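Local coordinates for protein histidine kinase (Synechocystis sp., PDB 5DFY) that probably relays a light signal as a two-component sensor kinase, this chain being a GAF domain that carries covalently bound phycocyanobilin, at residues C68-V73 against E94-L99; V127-T132 against E147-L152. One frame throughout, in Å; residues are numbered along the deposited sequence.

Contact 1: C68-V73 against E94-L99; sequences CDRVLV and EPLKDL
R70 and L72, on strand 70-76, face the irregular loop 94-99 with their backbones well separated: the CA atoms of R70 and P95 lie 8.7 Å apart. R70 first runs out with CG anti to the backbone nitrogen (chi1 -160°), then bends at chi3, which brings its guanidinium to the carbonyl of E94. R70 NH2 donates to E94 O over 3.1 Å in a straight bond, the oxygen lying in the guanidinium plane. A water accepts from R70 NH1 at 2.8 Å and donates to E94 O, so NH2 binds this carbonyl directly and NH1 through the water. R70 also forms a salt bridge with E87, whose carboxylate accepts the backbone N-H groups of L96 and K97. The strand belongs to the antiparallel sheet of the bilin-binding GAF domain, and at its start D69 and R70 both face Y169 in a classic beta bulge. L96 lays CG over one guanidinium face, 3.7 Å from R70 NH2, while its CD1 meets L72 CD1 at 3.9 Å; a branched leucine can do both. A methionine replacing R70 would probably leave E94 O without its direct donor and E87 without its cationic mate. L72 also packs against Y169 of the chromophore site.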
loop_
_atom_site.group_PDB
_atom_site.type_symbol
_atom_site.label_atom_id
_atom_site.label_comp_id
_atom_site.label_asym_id
_atom_site.label_seq_id
_atom_site.Cartn_x
_atom_site.Cartn_y
_atom_site.Cartn_z
ATOM N N CYS A 68 -12.174 -24.090 -5.688
ATOM C CA CYS A 68 -11.048 -24.654 -6.414
ATOM C C CYS A 68 -10.407 -25.728 -5.525
ATOM O O CYS A 68 -10.843 -25.953 -4.399
ATOM C CB CYS A 68 -10.045 -23.576 -6.819
ATOM S SG CYS A 68 -9.342 -22.613 -5.467
ATOM N N ASP A 69 -9.394 -26.400 -6.050
ATOM C CA ASP A 69 -8.796 -27.544 -5.366
ATOM C C ASP A 69 -7.600 -27.185 -4.493
ATOM O O ASP A 69 -7.374 -27.800 -3.448
ATOM C CB ASP A 69 -8.388 -28.583 -6.395
ATOM C CG ASP A 69 -9.580 -29.157 -7.122
ATOM O OD1 ASP A 69 -10.581 -29.481 -6.440
ATOM O OD2 ASP A 69 -9.520 -29.263 -8.355
ATOM N N ARG A 70 -6.840 -26.169 -4.913
ATOM C CA ARG A 70 -5.639 -25.747 -4.186
ATOM C C ARG A 70 -5.504 -24.240 -4.301
ATOM O O ARG A 70 -5.881 -23.687 -5.312
ATOM C CB ARG A 70 -4.379 -26.401 -4.729
ATOM C CG ARG A 70 -3.215 -26.386 -3.754
ATOM C CD ARG A 70 -1.858 -26.695 -4.374
ATOM N NE ARG A 70 -1.805 -27.843 -5.292
ATOM C CZ ARG A 70 -1.643 -29.115 -4.937
ATOM N NH1 ARG A 70 -1.609 -30.025 -5.889
ATOM N NH2 ARG A 70 -1.525 -29.485 -3.671
ATOM N N VAL A 71 -4.980 -23.606 -3.254
ATOM C CA VAL A 71 -4.605 -22.187 -3.285
ATOM C C VAL A 71 -3.186 -22.085 -2.759
ATOM O O VAL A 71 -2.837 -22.736 -1.767
ATOM C CB VAL A 71 -5.546 -21.334 -2.455
ATOM C CG1 VAL A 71 -5.076 -19.879 -2.409
ATOM C CG2 VAL A 71 -6.963 -21.439 -2.972
ATOM N N LEU A 72 -2.362 -21.267 -3.417
ATOM C CA LEU A 72 -0.976 -21.084 -3.011
ATOM C C LEU A 72 -0.637 -19.605 -2.888
ATOM O O LEU A 72 -1.093 -18.765 -3.690
ATOM C CB LEU A 72 0.002 -21.722 -3.981
ATOM C CG LEU A 72 -0.093 -23.246 -4.162
ATOM C CD1 LEU A 72 0.696 -23.709 -5.373
ATOM C CD2 LEU A 72 0.386 -23.923 -2.889
ATOM N N VAL A 73 0.173 -19.318 -1.878
ATOM C CA VAL A 73 0.801 -18.006 -1.707
ATOM C C VAL A 73 2.287 -18.153 -1.997
ATOM O O VAL A 73 2.963 -18.974 -1.376
ATOM C CB VAL A 73 0.586 -17.464 -0.288
ATOM C CG1 VAL A 73 1.265 -16.079 -0.140
ATOM C CG2 VAL A 73 -0.901 -17.347 0.040
ATOM N N GLU A 94 -2.862 -34.784 -2.985
ATOM C CA GLU A 94 -1.554 -34.772 -2.328
ATOM C C GLU A 94 -1.139 -33.319 -2.078
ATOM O O GLU A 94 -1.163 -32.507 -2.997
ATOM C CB GLU A 94 -0.512 -35.506 -3.178
ATOM C CG GLU A 94 0.889 -35.413 -2.563
ATOM C CD GLU A 94 1.943 -36.349 -3.170
ATOM O OE1 GLU A 94 1.591 -37.289 -3.891
ATOM O OE2 GLU A 94 3.134 -36.100 -2.912
ATOM N N PRO A 95 -0.766 -32.994 -0.835
ATOM C CA PRO A 95 -0.353 -31.606 -0.574
ATOM C C PRO A 95 1.044 -31.341 -1.076
ATOM O O PRO A 95 1.840 -32.286 -1.200
ATOM C CB PRO A 95 -0.412 -31.503 0.945
ATOM C CG PRO A 95 -0.107 -32.905 1.413
ATOM C CD PRO A 95 -0.731 -33.816 0.377
ATOM N N LEU A 96 1.344 -30.080 -1.394
ATOM C CA LEU A 96 2.715 -29.704 -1.729
ATOM C C LEU A 96 3.535 -29.514 -0.474
ATOM O O LEU A 96 4.746 -29.758 -0.499
ATOM C CB LEU A 96 2.751 -28.423 -2.561
ATOM C CG LEU A 96 2.003 -28.444 -3.887
ATOM C CD1 LEU A 96 2.324 -27.179 -4.667
ATOM C CD2 LEU A 96 2.308 -29.681 -4.705
ATOM N N LYS A 97 2.902 -29.106 0.608
ATOM C CA LYS A 97 3.616 -28.913 1.873
ATOM C C LYS A 97 3.883 -30.260 2.523
ATOM O O LYS A 97 2.956 -31.024 2.762
ATOM C CB LYS A 97 2.830 -28.030 2.824
ATOM C CG LYS A 97 3.639 -27.606 4.073
ATOM C CD LYS A 97 2.816 -26.806 5.053
ATOM C CE LYS A 97 1.817 -27.650 5.780
ATOM N NZ LYS A 97 1.040 -26.841 6.736
ATOM N N ASP A 98 5.148 -30.530 2.831
ATOM C CA ASP A 98 5.512 -31.797 3.474
ATOM C C ASP A 98 5.419 -31.720 4.999
ATOM O O ASP A 98 4.973 -30.722 5.559
ATOM C CB ASP A 98 6.912 -32.240 3.027
ATOM C CG ASP A 98 8.041 -31.361 3.567
ATOM O OD1 ASP A 98 7.921 -30.734 4.643
ATOM O OD2 ASP A 98 9.078 -31.320 2.886
ATOM N N LEU A 99 5.828 -32.793 5.680
ATOM C CA LEU A 99 5.619 -32.886 7.124
ATOM C C LEU A 99 6.494 -31.933 7.939
ATOM O O LEU A 99 6.185 -31.642 9.098
ATOM C CB LEU A 99 5.855 -34.320 7.596
ATOM C CG LEU A 99 4.724 -35.292 7.257
ATOM C CD1 LEU A 99 5.158 -36.722 7.526
ATOM C CD2 LEU A 99 3.470 -34.963 8.049
HETATM O O HOH W 1 -1.047 -32.814 -5.732
#

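Contact 2: V127-T132 against E147-L152; sequences VGDVET and EIRAFL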
loop_
_atom_site.group_PDB
_atom_site.type_symbol
_atom_site.label_atom_id
_atom_site.label_comp_id
_atom_site.label_asym_id
_atom_site.label_seq_id
_atom_site.Cartn_x
_atom_site.Cartn_y
_atom_site.Cartn_z
ATOM N N VAL A 127 -5.901 -19.467 -16.930
ATOM C CA VAL A 127 -5.711 -20.532 -17.918
ATOM C C VAL A 127 -6.665 -21.664 -17.571
ATOM O O VAL A 127 -6.602 -22.240 -16.478
ATOM C CB VAL A 127 -4.259 -21.017 -17.940
ATOM C CG1 VAL A 127 -4.111 -22.304 -18.760
ATOM C CG2 VAL A 127 -3.357 -19.925 -18.493
ATOM N N GLY A 128 -7.557 -21.968 -18.500
ATOM C CA GLY A 128 -8.587 -22.960 -18.266
ATOM C C GLY A 128 -8.155 -24.406 -18.449
ATOM O O GLY A 128 -8.759 -25.301 -17.873
ATOM N N ASP A 129 -7.126 -24.637 -19.249
ATOM C CA ASP A 129 -6.595 -25.983 -19.458
ATOM C C ASP A 129 -5.139 -25.869 -19.829
ATOM O O ASP A 129 -4.807 -25.416 -20.927
ATOM C CB ASP A 129 -7.376 -26.718 -20.551
ATOM C CG ASP A 129 -7.025 -28.177 -20.634
ATOM O OD1 ASP A 129 -5.957 -28.575 -20.142
ATOM O OD2 ASP A 129 -7.847 -28.939 -21.194
ATOM N N VAL A 130 -4.245 -26.248 -18.920
ATOM C CA VAL A 130 -2.833 -26.088 -19.177
ATOM C C VAL A 130 -2.404 -26.905 -20.397
ATOM O O VAL A 130 -1.399 -26.596 -21.014
ATOM C CB VAL A 130 -1.959 -26.494 -17.977
ATOM C CG1 VAL A 130 -2.273 -25.608 -16.752
ATOM C CG2 VAL A 130 -2.113 -27.978 -17.649
ATOM N N GLU A 131 -3.162 -27.942 -20.727
ATOM C CA GLU A 131 -2.761 -28.838 -21.806
ATOM C C GLU A 131 -2.973 -28.206 -23.176
ATOM O O GLU A 131 -2.351 -28.630 -24.154
ATOM C CB GLU A 131 -3.527 -30.159 -21.704
ATOM C CG GLU A 131 -3.129 -30.983 -20.474
ATOM C CD GLU A 131 -1.676 -31.445 -20.493
ATOM O OE1 GLU A 131 -1.104 -31.604 -21.594
ATOM O OE2 GLU A 131 -1.095 -31.649 -19.401
ATOM N N THR A 132 -3.829 -27.194 -23.248
ATOM C CA THR A 132 -4.128 -26.543 -24.521
ATOM C C THR A 132 -3.593 -25.111 -24.594
ATOM O O THR A 132 -3.950 -24.351 -25.500
ATOM C CB THR A 132 -5.641 -26.521 -24.781
ATOM O OG1 THR A 132 -6.288 -25.642 -23.852
ATOM C CG2 THR A 132 -6.227 -27.905 -24.657
ATOM N N GLU A 147 0.140 -30.918 -10.153
ATOM C CA GLU A 147 -1.243 -31.343 -10.375
ATOM C C GLU A 147 -2.152 -30.142 -10.693
ATOM O O GLU A 147 -3.276 -30.049 -10.217
ATOM C CB GLU A 147 -1.784 -32.143 -9.174
ATOM C CG GLU A 147 -2.958 -33.023 -9.575
ATOM C CD GLU A 147 -3.408 -34.003 -8.503
ATOM O OE1 GLU A 147 -3.039 -33.864 -7.314
ATOM O OE2 GLU A 147 -4.153 -34.939 -8.852
ATOM N N ILE A 148 -1.645 -29.242 -11.525
ATOM C CA ILE A 148 -2.388 -28.060 -11.939
ATOM C C ILE A 148 -2.962 -28.293 -13.336
ATOM O O ILE A 148 -2.213 -28.381 -14.305
ATOM C CB ILE A 148 -1.492 -26.809 -11.957
ATOM C CG1 ILE A 148 -1.001 -26.498 -10.534
ATOM C CG2 ILE A 148 -2.285 -25.634 -12.487
ATOM C CD1 ILE A 148 0.150 -25.490 -10.468
ATOM N N ARG A 149 -4.279 -28.419 -13.440
ATOM C CA ARG A 149 -4.933 -28.547 -14.734
ATOM C C ARG A 149 -5.431 -27.204 -15.252
ATOM O O ARG A 149 -5.539 -27.001 -16.454
ATOM C CB ARG A 149 -6.100 -29.517 -14.646
ATOM C CG ARG A 149 -6.822 -29.758 -15.974
ATOM C CD ARG A 149 -5.917 -30.450 -17.005
ATOM N NE ARG A 149 -6.636 -30.593 -18.258
ATOM C CZ ARG A 149 -7.527 -31.552 -18.499
ATOM N NH1 ARG A 149 -7.789 -32.487 -17.588
ATOM N NH2 ARG A 149 -8.160 -31.577 -19.660
ATOM N N ALA A 150 -5.778 -26.309 -14.328
ATOM C CA ALA A 150 -6.301 -24.971 -14.662
ATOM C C ALA A 150 -5.830 -24.046 -13.560
ATOM O O ALA A 150 -5.747 -24.479 -12.422
ATOM C CB ALA A 150 -7.813 -24.950 -14.739
ATOM N N PHE A 151 -5.500 -22.790 -13.868
ATOM C CA PHE A 151 -5.058 -21.887 -12.803
ATOM C C PHE A 151 -5.482 -20.462 -13.040
ATOM O O PHE A 151 -5.681 -20.033 -14.166
ATOM C CB PHE A 151 -3.535 -21.951 -12.604
ATOM C CG PHE A 151 -2.707 -21.406 -13.734
ATOM C CD1 PHE A 151 -2.421 -20.046 -13.814
ATOM C CD2 PHE A 151 -2.157 -22.257 -14.680
ATOM C CE1 PHE A 151 -1.637 -19.536 -14.843
ATOM C CE2 PHE A 151 -1.362 -21.756 -15.712
ATOM C CZ PHE A 151 -1.102 -20.394 -15.797
ATOM N N LEU A 152 -5.575 -19.732 -11.946
ATOM C CA LEU A 152 -5.844 -18.310 -11.977
ATOM C C LEU A 152 -4.844 -17.684 -10.995
ATOM O O LEU A 152 -4.930 -17.938 -9.788
ATOM C CB LEU A 152 -7.285 -18.038 -11.581
ATOM C CG LEU A 152 -7.717 -16.597 -11.311
ATOM C CD1 LEU A 152 -7.272 -15.644 -12.359
ATOM C CD2 LEU A 152 -9.214 -16.564 -11.126
#
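D129 OD1 is gripped by two N-H groups that reach it from opposite faces of the carboxylate plane: R149 NE, at 2.8 Å, and the backbone N of E131, at 2.9 Å. The second bond makes an Asx turn, for which aspartate has the right short reach. R149 binds side-on, adding NH2 to D129 OD2 at 3.1 Å, so the salt bridge has one nitrogen for each oxygen. OD1 lies in the guanidinium plane, yet the two planar groups are turned 55° apart, and both nitrogens approach from above the carboxylate. A bend at chi2 (65°) turns the arginine toward it. The neighbouring E131 pairs instead with R144 of helix 137-145.

The backbones are also joined. V130 N donates to R149 O at 2.9 Å, and V127 and F151 form an antiparallel hydrogen-bonded pair, bonded in both directions. Between R149 and F151 in sequence, the small A150 fits close to the loop: A150 CB lies 3.3 Å from G128 O.

On the sheet face that carries V127 and F151, V127 covers part of the F151 ring. V127 CB sits 4.0 Å from the centroid of the F151 ring in a CH-pi contact, and CG2 touches F151 CZ. V130 CG1 comes to the ring edge instead, 3.9 Å from F151 CD2; this compact branched residue also packs on L140 and L143 of helix 137-145. A chi1 of 68° sets the phenyl group between the backbone N and carbonyl carbon of F151, where V127 can lie over its face, and the ring is close to Y169 and T153 of the phycocyanobilin site. R149 and A150 both face Q170 in a classic beta bulge; on the other side of strand 150-158, the short strand 125-127 is an outermost strand of the antiparallel sheet of this bilin-binding GAF domain.

From the N terminus, the chain leaves helix 50-66, enters strand 70-76 and returns along strand 82-89; contact 1 then closes the loop that contains this hairpin, as the segment 94-99 comes back to the first strand. Contact 2 opens only later, at the end of strand 125-127, and closes a loop containing helix 137-145 when strand 150-158 begins. The two loops are therefore in series, neither nested nor crossed. Strand 161-170 lies between strands 70-76 and 150-158, so both contacts reach one sheet. Their centres are about 16 Å apart, but they touch where R70 NH1 packs 3.9 Å from E147 CB, and R70 also donates to the carbonyl of F146.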